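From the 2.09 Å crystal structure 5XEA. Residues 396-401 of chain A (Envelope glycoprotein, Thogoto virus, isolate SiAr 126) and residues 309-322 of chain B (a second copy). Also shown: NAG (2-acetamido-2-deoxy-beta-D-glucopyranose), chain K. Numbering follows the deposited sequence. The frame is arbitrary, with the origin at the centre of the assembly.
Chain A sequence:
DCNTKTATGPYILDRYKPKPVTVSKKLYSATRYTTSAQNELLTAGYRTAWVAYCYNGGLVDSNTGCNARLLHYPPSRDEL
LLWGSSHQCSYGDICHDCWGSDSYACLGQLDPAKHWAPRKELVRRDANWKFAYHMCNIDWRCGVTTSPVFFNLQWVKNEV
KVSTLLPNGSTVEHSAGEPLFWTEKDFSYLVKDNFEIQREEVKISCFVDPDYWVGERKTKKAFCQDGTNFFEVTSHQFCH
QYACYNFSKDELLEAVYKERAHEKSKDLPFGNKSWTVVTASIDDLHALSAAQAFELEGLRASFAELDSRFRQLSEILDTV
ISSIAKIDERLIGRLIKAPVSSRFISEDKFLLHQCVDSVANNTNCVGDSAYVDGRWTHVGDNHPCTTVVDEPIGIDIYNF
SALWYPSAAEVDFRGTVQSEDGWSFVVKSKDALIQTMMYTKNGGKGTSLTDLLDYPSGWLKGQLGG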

# COMPACT_ATOMS: atom_id res chain seq x y z
N ASP A 396 22.67 9.10 44.14
CA ASP A 396 22.17 9.41 42.80
C ASP A 396 21.25 10.61 42.95
O ASP A 396 20.19 10.51 43.57
N ILE A 397 21.67 11.76 42.42
CA ILE A 397 20.84 12.95 42.46
C ILE A 397 20.08 13.14 41.15
O ILE A 397 19.21 14.02 41.08
N TYR A 398 20.36 12.32 40.13
CA TYR A 398 19.76 12.47 38.81
C TYR A 398 18.47 11.66 38.67
O TYR A 398 17.46 12.18 38.20
N ASN A 399 18.48 10.40 39.09
CA ASN A 399 17.29 9.56 39.06
C ASN A 399 16.73 9.41 37.64
O ASN A 399 15.52 9.42 37.44
N PHE A 400 17.62 9.32 36.65
CA PHE A 400 17.18 9.17 35.28
C PHE A 400 16.65 7.75 35.05
O PHE A 400 17.17 6.79 35.63
N SER A 401 15.61 7.62 34.22
CA SER A 401 15.10 6.33 33.78
C SER A 401 15.68 5.98 32.41
O SER A 401 16.04 6.86 31.63
N ARG B 309 25.05 12.89 26.17
CA ARG B 309 25.15 14.26 26.68
C ARG B 309 24.74 14.32 28.15
O ARG B 309 25.37 15.04 28.93
N PHE B 310 23.69 13.59 28.53
CA PHE B 310 23.31 13.51 29.93
C PHE B 310 24.40 12.85 30.77
O PHE B 310 24.69 13.30 31.89
N ARG B 311 25.01 11.79 30.24
CA ARG B 311 26.17 11.20 30.90
C ARG B 311 27.23 12.26 31.15
O ARG B 311 27.75 12.38 32.26
N GLN B 312 27.55 13.05 30.12
CA GLN B 312 28.59 14.05 30.23
C GLN B 312 28.19 15.16 31.20
O GLN B 312 29.01 15.58 32.03
N LEU B 313 26.94 15.64 31.11
CA LEU B 313 26.49 16.68 32.05
C LEU B 313 26.56 16.18 33.49
O LEU B 313 26.94 16.94 34.39
N SER B 314 26.21 14.91 33.73
CA SER B 314 26.26 14.40 35.09
C SER B 314 27.69 14.37 35.60
O SER B 314 27.91 14.53 36.80
N GLU B 315 28.68 14.17 34.71
CA GLU B 315 30.07 14.20 35.14
C GLU B 315 30.52 15.62 35.46
O GLU B 315 31.20 15.86 36.47
N ILE B 316 30.16 16.58 34.61
CA ILE B 316 30.48 17.99 34.86
C ILE B 316 29.82 18.47 36.15
O ILE B 316 30.47 19.04 37.02
N LEU B 317 28.51 18.23 36.28
CA LEU B 317 27.80 18.69 37.47
C LEU B 317 28.35 18.06 38.73
O LEU B 317 28.46 18.73 39.76
N ASP B 318 28.71 16.77 38.68
CA ASP B 318 29.26 16.13 39.87
C ASP B 318 30.56 16.79 40.30
O ASP B 318 30.78 17.03 41.50
N THR B 319 31.45 17.10 39.34
CA THR B 319 32.72 17.75 39.67
C THR B 319 32.50 19.18 40.17
O THR B 319 33.21 19.64 41.08
N VAL B 320 31.54 19.89 39.57
CA VAL B 320 31.20 21.23 40.02
C VAL B 320 30.62 21.20 41.42
O VAL B 320 31.01 22.00 42.29
N ILE B 321 29.67 20.30 41.66
CA ILE B 321 29.05 20.21 42.98
C ILE B 321 30.09 19.88 44.04
O ILE B 321 30.10 20.45 45.14
N SER B 322 31.01 18.97 43.71
CA SER B 322 32.07 18.58 44.62
C SER B 322 32.90 19.78 45.07
O SER B 322 33.34 19.86 46.22

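This is a small, mostly apolar contact, 299 Å² summed over both sides, in which an irregular segment of chain A lays three side chains along one face of a chain B helix and fixes the middle one with a single hydrogen bond. I397(A), Y398(A) and F400(A) all point toward the helix, which answers with F310(B), S314(B), L317(B) and I321(B), residues spaced three or four apart so that they fall on one side of it.

Y398(A) is the centre, with the largest covered area of any residue here. In the m rotamer, with chi2 at -79°, its ring lies against S314(B), whose CB sits 3.9 Å from the ring centroid and nearly over it, a CH-pi contact across one face; Y398(A) OH ends 3.2 Å from S314(B) O. S314(B) O accepts the helical bond from D318(B) N, and the hydrogen bond across the contact is made to the aspartate side chain: Y398(A) OH donates to D318(B) OD1 at 2.8 Å. The CA-to-CB bond of D318(B) runs sideways, but its m rotamer brings the carboxylate nearer, to the edge of the tyrosine ring. L317(B), also m, lies at that ring's edge too, its CD1 4.3 Å from Y398(A) CE1. The serine hydroxyl, p, turns back to its own helix, S314(B) OG donating to R311(B) O at 2.8 Å.

The flanks are apolar. I397(A), in p with chi2 t, extends its CD1 to 3.7 Å from the CD1 of I321(B), whose own rotamer is m, t. Beyond the tyrosine in the other direction, F400(A) and F310(B), both m, meet with centroids 5.6 Å apart and planes at 75°, an oblique pair whose closest atoms are F400(A) CE2 and F310(B) CB at 4.0 Å.

Other polar groups bond within their own stretch. D396(A), t, does not reach the helix, yet its OD1 accepts from Y398(A) N at 3.1 Å and N399(A) N at 3.2 Å, so one carboxylate oxygen takes two consecutive backbone NH groups, one of them that of the tyrosine. On the helix, R311(B) points away, and its NH1 forms a salt bridge with E315(B) OE2 at 2.9 Å. N399(A) is out of reach of the helix and carries the glycan, with ND2 bonded to NAG C1 at 1.4 Å. The sugar therefore grows from a residue that takes no part in the packing.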

# COMPACT_ATOMS: atom_id res chain seq x y z
CB ASP A 396 21.44 8.21 42.18
CG ASP A 396 20.90 8.49 40.75
OD1 ASP A 396 21.36 9.43 40.07
OD2 ASP A 396 20.02 7.73 40.28
CB ILE A 397 21.67 14.21 42.79
CG1 ILE A 397 22.57 14.60 41.62
CG2 ILE A 397 22.52 13.95 44.04
CD1 ILE A 397 23.37 15.88 41.84
CB TYR A 398 20.78 12.08 37.74
CG TYR A 398 22.00 12.95 37.84
CD1 TYR A 398 21.99 14.25 37.32
CD2 TYR A 398 23.15 12.53 38.51
CE1 TYR A 398 23.07 15.09 37.46
CE2 TYR A 398 24.25 13.38 38.65
CZ TYR A 398 24.21 14.66 38.11
OH TYR A 398 25.27 15.52 38.22
CB ASN A 399 16.21 10.11 39.99
CG ASN A 399 15.42 9.03 40.66
OD1 ASN A 399 15.95 7.98 41.03
ND2 ASN A 399 14.12 9.27 40.82
CB PHE A 400 18.32 9.46 34.31
CG PHE A 400 18.78 10.90 34.31
CD1 PHE A 400 17.98 11.91 34.83
CD2 PHE A 400 20.01 11.25 33.76
CE1 PHE A 400 18.40 13.24 34.82
CE2 PHE A 400 20.44 12.58 33.74
CZ PHE A 400 19.62 13.57 34.26
CB SER A 401 13.57 6.33 33.68
OG SER A 401 12.95 6.36 34.94
CB ARG B 309 24.30 15.20 25.83
CG ARG B 309 24.83 15.34 24.40
CD ARG B 309 23.97 16.26 23.60
NE ARG B 309 24.49 16.42 22.24
CZ ARG B 309 24.00 17.27 21.35
NH1 ARG B 309 22.96 18.04 21.66
NH2 ARG B 309 24.54 17.35 20.14
CB PHE B 310 21.99 12.77 30.08
CG PHE B 310 20.83 13.57 29.60
CD1 PHE B 310 20.40 14.68 30.32
CD2 PHE B 310 20.18 13.26 28.42
CE1 PHE B 310 19.34 15.44 29.88
CE2 PHE B 310 19.13 14.01 27.97
CZ PHE B 310 18.70 15.12 28.71
CB ARG B 311 26.75 10.06 30.07
CG ARG B 311 28.06 9.51 30.65
CD ARG B 311 28.89 8.76 29.59
NE ARG B 311 29.10 9.58 28.40
CZ ARG B 311 29.87 10.66 28.34
NH1 ARG B 311 30.56 11.08 29.41
NH2 ARG B 311 29.97 11.35 27.21
CB GLN B 312 28.89 14.64 28.86
CG GLN B 312 30.03 15.63 28.83
CD GLN B 312 31.38 14.93 28.88
OE1 GLN B 312 31.46 13.72 28.76
NE2 GLN B 312 32.45 15.70 29.08
CB LEU B 313 25.08 17.15 31.72
CG LEU B 313 25.01 18.03 30.46
CD1 LEU B 313 23.57 18.39 30.17
CD2 LEU B 313 25.87 19.30 30.61
CB SER B 314 25.63 13.01 35.18
OG SER B 314 26.56 12.04 34.75
CB GLU B 315 30.97 13.59 34.06
CG GLU B 315 30.61 12.13 33.74
CD GLU B 315 31.42 11.55 32.58
OE1 GLU B 315 32.31 12.26 32.06
OE2 GLU B 315 31.17 10.39 32.19
CB ILE B 316 30.07 18.85 33.66
CG1 ILE B 316 30.86 18.44 32.42
CG2 ILE B 316 30.22 20.35 34.00
CD1 ILE B 316 30.38 19.08 31.14
CB LEU B 317 26.31 18.42 37.35
CG LEU B 317 25.54 19.50 36.60
CD1 LEU B 317 24.12 19.04 36.28
CD2 LEU B 317 25.53 20.78 37.46
CB ASP B 318 29.48 14.63 39.64
CG ASP B 318 28.19 13.80 39.74
OD1 ASP B 318 27.11 14.36 40.06
OD2 ASP B 318 28.27 12.57 39.51
CB THR B 319 33.63 17.77 38.45
OG1 THR B 319 33.80 16.43 37.95
CG2 THR B 319 35.00 18.34 38.82
CB VAL B 320 30.21 21.87 39.03
CG1 VAL B 320 29.58 23.12 39.66
CG2 VAL B 320 30.94 22.22 37.73
CB ILE B 321 27.91 19.18 42.97
CG1 ILE B 321 26.69 19.78 42.25
CG2 ILE B 321 27.54 18.75 44.38
CD1 ILE B 321 25.70 18.73 41.74
CB SER B 322 32.95 17.54 43.92
OG SER B 322 33.81 16.87 44.80
C1 NAG K . 13.25 8.34 41.50
C2 NAG K . 12.39 9.13 42.47
C3 NAG K . 11.05 8.44 42.68
C4 NAG K . 10.27 8.47 41.38
C5 NAG K . 11.11 7.89 40.23
C6 NAG K . 11.34 8.86 39.10
C7 NAG K . 13.73 10.46 44.04
C8 NAG K . 13.71 11.53 42.99
N2 NAG K . 13.07 9.34 43.74
O3 NAG K . 10.31 9.13 43.68
O4 NAG K . 9.08 7.70 41.52
O5 NAG K . 12.40 7.44 40.67
O6 NAG K . 11.48 8.18 37.85
O7 NAG K . 14.32 10.61 45.11